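Local coordinates for protein beta-lactamase (Escherichia coli, PDB 6PQ9) that probably hydrolyses beta-lactam antibiotics to substituted beta-amino acids, as a class A extended-spectrum enzyme of antibiotic resistance, at residues C137-N148 with S163-M171. The protein carries 1 engineered substitution. Sequence-based numbering, arbitrary orientation.
Sequences CDILFRFVGGTN and SIKATEEEM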
ATOM      1  N   CYS A 137     -12.642   2.965   2.337  1.00 39.59           N
ATOM      2  CA  CYS A 137     -12.024   1.736   2.823  1.00 35.31           C
ATOM      3  C   CYS A 137     -13.007   0.887   3.624  1.00 33.02           C
ATOM      4  O   CYS A 137     -13.160  -0.316   3.372  1.00 35.31           O
ATOM      5  CB  CYS A 137     -10.799   2.088   3.667  1.00 31.32           C
ATOM      6  SG  CYS A 137     -10.015   0.695   4.458  1.00 35.06           S
ATOM      7  N   ASP A 138     -13.698   1.500   4.586  1.00 36.83           N
ATOM      8  CA  ASP A 138     -14.588   0.732   5.450  1.00 31.97           C
ATOM      9  C   ASP A 138     -15.860   0.313   4.729  1.00 36.18           C
ATOM     10  O   ASP A 138     -16.383  -0.777   4.988  1.00 36.20           O
ATOM     11  CB  ASP A 138     -14.913   1.542   6.698  1.00 36.51           C
ATOM     12  CG  ASP A 138     -13.722   1.658   7.627  1.00 39.08           C
ATOM     13  OD1 ASP A 138     -12.661   1.062   7.322  1.00 39.05           O
ATOM     14  OD2 ASP A 138     -13.839   2.340   8.661  1.00 44.18           O
ATOM     15  N   ILE A 139     -16.367   1.154   3.825  1.00 35.13           N
ATOM     16  CA  ILE A 139     -17.466   0.747   2.954  1.00 34.04           C
ATOM     17  C   ILE A 139     -17.110  -0.539   2.210  1.00 34.47           C
ATOM     18  O   ILE A 139     -17.901  -1.494   2.161  1.00 33.33           O
ATOM     19  CB  ILE A 139     -17.820   1.887   1.980  1.00 36.03           C
ATOM     20  CG1 ILE A 139     -18.489   3.042   2.726  1.00 30.67           C
ATOM     21  CG2 ILE A 139     -18.706   1.380   0.840  1.00 28.59           C
ATOM     22  CD1 ILE A 139     -18.379   4.357   1.993  1.00 32.46           C
ATOM     23  N   LEU A 140     -15.902  -0.594   1.634  1.00 33.59           N
ATOM     24  CA  LEU A 140     -15.520  -1.776   0.868  1.00 32.85           C
ATOM     25  C   LEU A 140     -15.259  -2.982   1.768  1.00 37.30           C
ATOM     26  O   LEU A 140     -15.496  -4.117   1.343  1.00 38.24           O
ATOM     27  CB  LEU A 140     -14.295  -1.476  -0.001  1.00 34.39           C
ATOM     28  CG  LEU A 140     -14.551  -0.443  -1.106  1.00 34.81           C
ATOM     29  CD1 LEU A 140     -13.254  -0.080  -1.806  1.00 31.84           C
ATOM     30  CD2 LEU A 140     -15.601  -0.935  -2.109  1.00 29.22           C
ATOM     31  N   PHE A 141     -14.752  -2.774   2.990  1.00 35.12           N
ATOM     32  CA  PHE A 141     -14.596  -3.898   3.915  1.00 32.26           C
ATOM     33  C   PHE A 141     -15.937  -4.550   4.180  1.00 38.80           C
ATOM     34  O   PHE A 141     -16.058  -5.782   4.160  1.00 42.58           O
ATOM     35  CB  PHE A 141     -13.979  -3.447   5.245  1.00 33.24           C
ATOM     36  CG  PHE A 141     -12.482  -3.644   5.334  1.00 36.52           C
ATOM     37  CD1 PHE A 141     -11.898  -4.878   5.050  1.00 34.34           C
ATOM     38  CD2 PHE A 141     -11.658  -2.590   5.710  1.00 33.42           C
ATOM     39  CE1 PHE A 141     -10.508  -5.050   5.131  1.00 33.78           C
ATOM     40  CE2 PHE A 141     -10.280  -2.754   5.789  1.00 37.68           C
ATOM     41  CZ  PHE A 141      -9.706  -3.989   5.502  1.00 35.00           C
ATOM     42  N   ARG A 142     -16.959  -3.724   4.441  1.00 36.53           N
ATOM     43  CA  ARG A 142     -18.319  -4.222   4.600  1.00 36.31           C
ATOM     44  C   ARG A 142     -18.765  -4.993   3.370  1.00 34.29           C
ATOM     45  O   ARG A 142     -19.404  -6.048   3.491  1.00 42.03           O
ATOM     46  CB  ARG A 142     -19.274  -3.056   4.875  1.00 38.33           C
ATOM     47  CG  ARG A 142     -19.294  -2.611   6.327  1.00 43.47           C
ATOM     48  CD  ARG A 142     -19.688  -1.154   6.487  1.00 42.50           C
ATOM     49  NE  ARG A 142     -21.135  -0.979   6.596  1.00 60.51           N
ATOM     50  CZ  ARG A 142     -21.793  -0.776   7.745  1.00 76.16           C
ATOM     51  NH1 ARG A 142     -23.122  -0.611   7.746  1.00 60.34           N
ATOM     52  NH2 ARG A 142     -21.125  -0.731   8.898  1.00 71.53           N
ATOM     53  N   PHE A 143     -18.411  -4.497   2.177  1.00 35.74           N
ATOM     54  CA  PHE A 143     -18.852  -5.134   0.937  1.00 38.75           C
ATOM     55  C   PHE A 143     -18.283  -6.541   0.795  1.00 37.93           C
ATOM     56  O   PHE A 143     -18.975  -7.445   0.320  1.00 33.98           O
ATOM     57  CB  PHE A 143     -18.474  -4.272  -0.269  1.00 30.19           C
ATOM     58  CG  PHE A 143     -18.900  -4.858  -1.592  1.00 36.69           C
ATOM     59  CD1 PHE A 143     -20.252  -5.044  -1.886  1.00 41.21           C
ATOM     60  CD2 PHE A 143     -17.959  -5.224  -2.543  1.00 36.55           C
ATOM     61  CE1 PHE A 143     -20.659  -5.588  -3.110  1.00 37.65           C
ATOM     62  CE2 PHE A 143     -18.359  -5.770  -3.780  1.00 38.15           C
ATOM     63  CZ  PHE A 143     -19.719  -5.952  -4.056  1.00 32.09           C
ATOM     64  N   VAL A 144     -17.023  -6.749   1.202  1.00 35.40           N
ATOM     65  CA  VAL A 144     -16.387  -8.054   1.049  1.00 35.53           C
ATOM     66  C   VAL A 144     -16.525  -8.935   2.282  1.00 37.64           C
ATOM     67  O   VAL A 144     -15.961 -10.035   2.306  1.00 43.82           O
ATOM     68  CB  VAL A 144     -14.886  -7.938   0.719  1.00 34.62           C
ATOM     69  CG1 VAL A 144     -14.691  -7.281  -0.627  1.00 39.57           C
ATOM     70  CG2 VAL A 144     -14.133  -7.198   1.828  1.00 31.86           C
ATOM     71  N   GLY A 145     -17.212  -8.481   3.319  1.00 35.30           N
ATOM     72  CA  GLY A 145     -17.509  -9.330   4.451  1.00 36.71           C
ATOM     73  C   GLY A 145     -16.655  -9.148   5.686  1.00 41.11           C
ATOM     74  O   GLY A 145     -16.773  -9.955   6.616  1.00 42.13           O
ATOM     75  N   GLY A 146     -15.809  -8.130   5.735  1.00 40.44           N
ATOM     76  CA  GLY A 146     -15.040  -7.823   6.921  1.00 34.14           C
ATOM     77  C   GLY A 146     -13.559  -8.091   6.729  1.00 38.58           C
ATOM     78  O   GLY A 146     -13.116  -8.642   5.721  1.00 39.27           O
ATOM     79  N   THR A 147     -12.787  -7.683   7.749  1.00 38.87           N
ATOM     80  CA  THR A 147     -11.330  -7.781   7.684  1.00 42.03           C
ATOM     81  C   THR A 147     -10.871  -9.228   7.558  1.00 44.00           C
ATOM     82  O   THR A 147      -9.944  -9.533   6.792  1.00 39.38           O
ATOM     83  CB  THR A 147     -10.688  -7.142   8.925  1.00 41.39           C
ATOM     84  OG1 THR A 147     -11.471  -7.437  10.084  1.00 40.67           O
ATOM     85  CG2 THR A 147     -10.585  -5.646   8.771  1.00 36.39           C
ATOM     86  N   ASN A 148     -11.496 -10.133   8.310  1.00 42.09           N
ATOM     87  CA  ASN A 148     -11.093 -11.530   8.253  1.00 46.41           C
ATOM     88  C   ASN A 148     -11.249 -12.101   6.846  1.00 41.20           C
ATOM     89  O   ASN A 148     -10.409 -12.893   6.397  1.00 42.53           O
ATOM     90  CB  ASN A 148     -11.896 -12.349   9.261  1.00 49.37           C
ATOM     91  CG  ASN A 148     -11.369 -13.774   9.396  1.00 54.99           C
ATOM     92  OD1 ASN A 148     -12.080 -14.741   9.110  1.00 57.00           O
ATOM     93  ND2 ASN A 148     -10.110 -13.905   9.814  1.00 53.55           N
ATOM     94  N   SER A 163      -1.192  -9.632   8.474  1.00 42.68           N
ATOM     95  CA  SER A 163      -2.281  -9.614   9.440  1.00 39.19           C
ATOM     96  C   SER A 163      -3.192  -8.434   9.121  1.00 41.19           C
ATOM     97  O   SER A 163      -2.731  -7.288   9.057  1.00 44.55           O
ATOM     98  CB  SER A 163      -1.730  -9.529  10.862  1.00 40.98           C
ATOM     99  OG  SER A 163      -2.741  -9.326  11.828  1.00 44.81           O
ATOM    100  N   ILE A 164      -4.474  -8.717   8.911  1.00 40.09           N
ATOM    101  CA  ILE A 164      -5.475  -7.704   8.589  1.00 42.42           C
ATOM    102  C   ILE A 164      -6.598  -7.875   9.608  1.00 37.52           C
ATOM    103  O   ILE A 164      -7.456  -8.750   9.450  1.00 39.39           O
ATOM    104  CB  ILE A 164      -6.001  -7.832   7.149  1.00 39.38           C
ATOM    105  CG1 ILE A 164      -4.877  -7.558   6.137  1.00 36.42           C
ATOM    106  CG2 ILE A 164      -7.210  -6.898   6.902  1.00 32.38           C
ATOM    107  CD1 ILE A 164      -5.279  -7.854   4.680  1.00 32.90           C
ATOM    108  N   LYS A 165      -6.609  -7.032  10.647  1.00 39.52           N
ATOM    109  CA  LYS A 165      -7.567  -7.174  11.735  1.00 41.68           C
ATOM    110  C   LYS A 165      -8.441  -5.957  12.004  1.00 35.52           C
ATOM    111  O   LYS A 165      -9.467  -6.112  12.663  1.00 42.47           O
ATOM    112  CB  LYS A 165      -6.838  -7.555  13.036  1.00 39.71           C
ATOM    113  CG  LYS A 165      -5.923  -8.756  12.850  1.00 41.19           C
ATOM    114  CD  LYS A 165      -5.744  -9.570  14.104  1.00 52.22           C
ATOM    115  CE  LYS A 165      -5.201 -10.967  13.769  1.00 62.36           C
ATOM    116  NZ  LYS A 165      -5.978 -11.634  12.667  1.00 56.65           N
ATOM    117  N   ALA A 166      -8.083  -4.762  11.530  1.00 38.10           N
ATOM    118  CA  ALA A 166      -8.769  -3.542  11.951  1.00 36.43           C
ATOM    119  C   ALA A 166      -9.196  -2.693  10.764  1.00 41.75           C
ATOM    120  O   ALA A 166      -8.430  -2.502   9.811  1.00 36.53           O
ATOM    121  CB  ALA A 166      -7.888  -2.686  12.862  1.00 38.54           C
ATOM    122  N   THR A 167     -10.420  -2.165  10.841  1.00 39.25           N
ATOM    123  CA  THR A 167     -10.901  -1.199   9.874  1.00 34.67           C
ATOM    124  C   THR A 167     -10.273   0.166  10.149  1.00 38.31           C
ATOM    125  O   THR A 167      -9.511   0.355  11.102  1.00 36.52           O
ATOM    126  CB  THR A 167     -12.421  -1.095   9.926  1.00 38.57           C
ATOM    127  OG1 THR A 167     -12.803  -0.496  11.167  1.00 40.85           O
ATOM    128  CG2 THR A 167     -13.055  -2.462   9.812  1.00 35.19           C
ATOM    129  N   GLU A 168     -10.583   1.140   9.300  1.00 35.59           N
ATOM    130  CA  GLU A 168     -10.052   2.474   9.552  1.00 38.68           C
ATOM    131  C   GLU A 168     -10.675   3.076  10.805  1.00 41.21           C
ATOM    132  O   GLU A 168      -9.969   3.670  11.632  1.00 39.64           O
ATOM    133  CB  GLU A 168     -10.269   3.372   8.337  1.00 33.18           C
ATOM    134  CG  GLU A 168      -9.262   3.110   7.206  1.00 34.08           C
ATOM    135  CD  GLU A 168      -7.859   3.566   7.558  1.00 41.02           C
ATOM    136  OE1 GLU A 168      -7.718   4.345   8.532  1.00 38.89           O
ATOM    137  OE2 GLU A 168      -6.894   3.159   6.866  1.00 39.34           O
ATOM    138  N   GLU A 169     -11.988   2.893  10.981  1.00 39.33           N
ATOM    139  CA  GLU A 169     -12.665   3.428  12.155  1.00 38.74           C
ATOM    140  C   GLU A 169     -12.101   2.827  13.437  1.00 42.67           C
ATOM    141  O   GLU A 169     -11.934   3.535  14.437  1.00 43.32           O
ATOM    142  CB  GLU A 169     -14.167   3.171  12.048  1.00 39.68           C
ATOM    143  CG  GLU A 169     -14.913   3.340  13.366  1.00 42.57           C
ATOM    144  CD  GLU A 169     -16.411   3.214  13.194  1.00 60.38           C
ATOM    145  OE1 GLU A 169     -16.837   2.435  12.308  1.00 62.09           O
ATOM    146  OE2 GLU A 169     -17.162   3.895  13.930  1.00 61.20           O
ATOM    147  N   GLU A 170     -11.791   1.522  13.425  1.00 42.71           N
ATOM    148  CA  GLU A 170     -11.151   0.894  14.580  1.00 39.89           C
ATOM    149  C   GLU A 170      -9.742   1.438  14.812  1.00 42.87           C
ATOM    150  O   GLU A 170      -9.353   1.699  15.955  1.00 44.85           O
ATOM    151  CB  GLU A 170     -11.110  -0.621  14.394  1.00 40.63           C
ATOM    152  CG  GLU A 170     -12.405  -1.307  14.725  1.00 39.24           C
ATOM    153  CD  GLU A 170     -12.611  -2.608  13.948  1.00 48.81           C
ATOM    154  OE1 GLU A 170     -11.668  -3.099  13.291  1.00 48.23           O
ATOM    155  OE2 GLU A 170     -13.735  -3.142  13.993  1.00 55.98           O
ATOM    156  N   MET A 171      -8.961   1.621  13.744  1.00 37.94           N
ATOM    157  CA  MET A 171      -7.611   2.162  13.884  1.00 38.42           C
ATOM    158  C   MET A 171      -7.592   3.602  14.394  1.00 43.29           C
ATOM    159  O   MET A 171      -6.575   4.034  14.944  1.00 43.32           O
ATOM    160  CB  MET A 171      -6.888   2.101  12.542  1.00 38.67           C
ATOM    161  CG  MET A 171      -6.229   0.777  12.251  1.00 38.69           C
ATOM    162  SD  MET A 171      -5.003   0.932  10.931  1.00 39.40           S
ATOM    163  CE  MET A 171      -6.003   1.542   9.572  1.00 36.57           C
TER
HETATM  164  O   HOH W   1     -16.418   2.755   9.651  1.00 42.94           O
HETATM  165  O   HOH W   2     -10.156  -9.799  11.257  1.00 48.82           O
HETATM  166  O   HOH W   3      -8.157 -11.677  10.677  1.00 52.65           O
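C137 opens the contact by laying SG against CG of E168, 3.7 Å away; chi1 of 175° turns the sulfur, anti to the backbone N, onto that carbon, beyond which the E168 chain bends and its end leads away. One residue on, the D138 carboxylate faces the start of helix 168-171 and takes two backbone N-H groups, one on each oxygen, both through syn lone pairs. OD1 receives E168 N at 2.9 Å, fairly straight at 160°. OD2 receives E169 N at 3.0 Å, more bent at 150°. Beside this pair, T167 brings its CB to 3.4 Å from OD1 of D138, while its OG1 accepts from E170 N and its own N-H goes to E170 OE1, the two bonds of a capping box at the N-terminus of helix 168-171. Water 1 donates to both D138 OD2 and E169 OE1. A turn later F141 sends CZ to CG2 of I164 (4.1 Å), and T147 CG2 sits 3.7 Å above the ring plane, offset toward the rim. G145, with positive phi, ends the helix in a Schellman motif, and G146 is the N-cap of helix 147-156. T147 rests its CB on I164 O at 3.6 Å and points CG2 at the A166 backbone. Its OG1 binds water 2, which donates weakly to I164 O; water 3 links that carbonyl to N148 ND2. Segment 163-171 probably opens the omega loop of the class A fold, anchored on helices 134-144 and 147-156. E168 extends its carboxylate toward K71 in a long, weak ion pair, making D138 a probable second-shell anchor. With two N-H donors at a helix start, D138 is probably held as the anion, while water 1 would ease its proximity to E169.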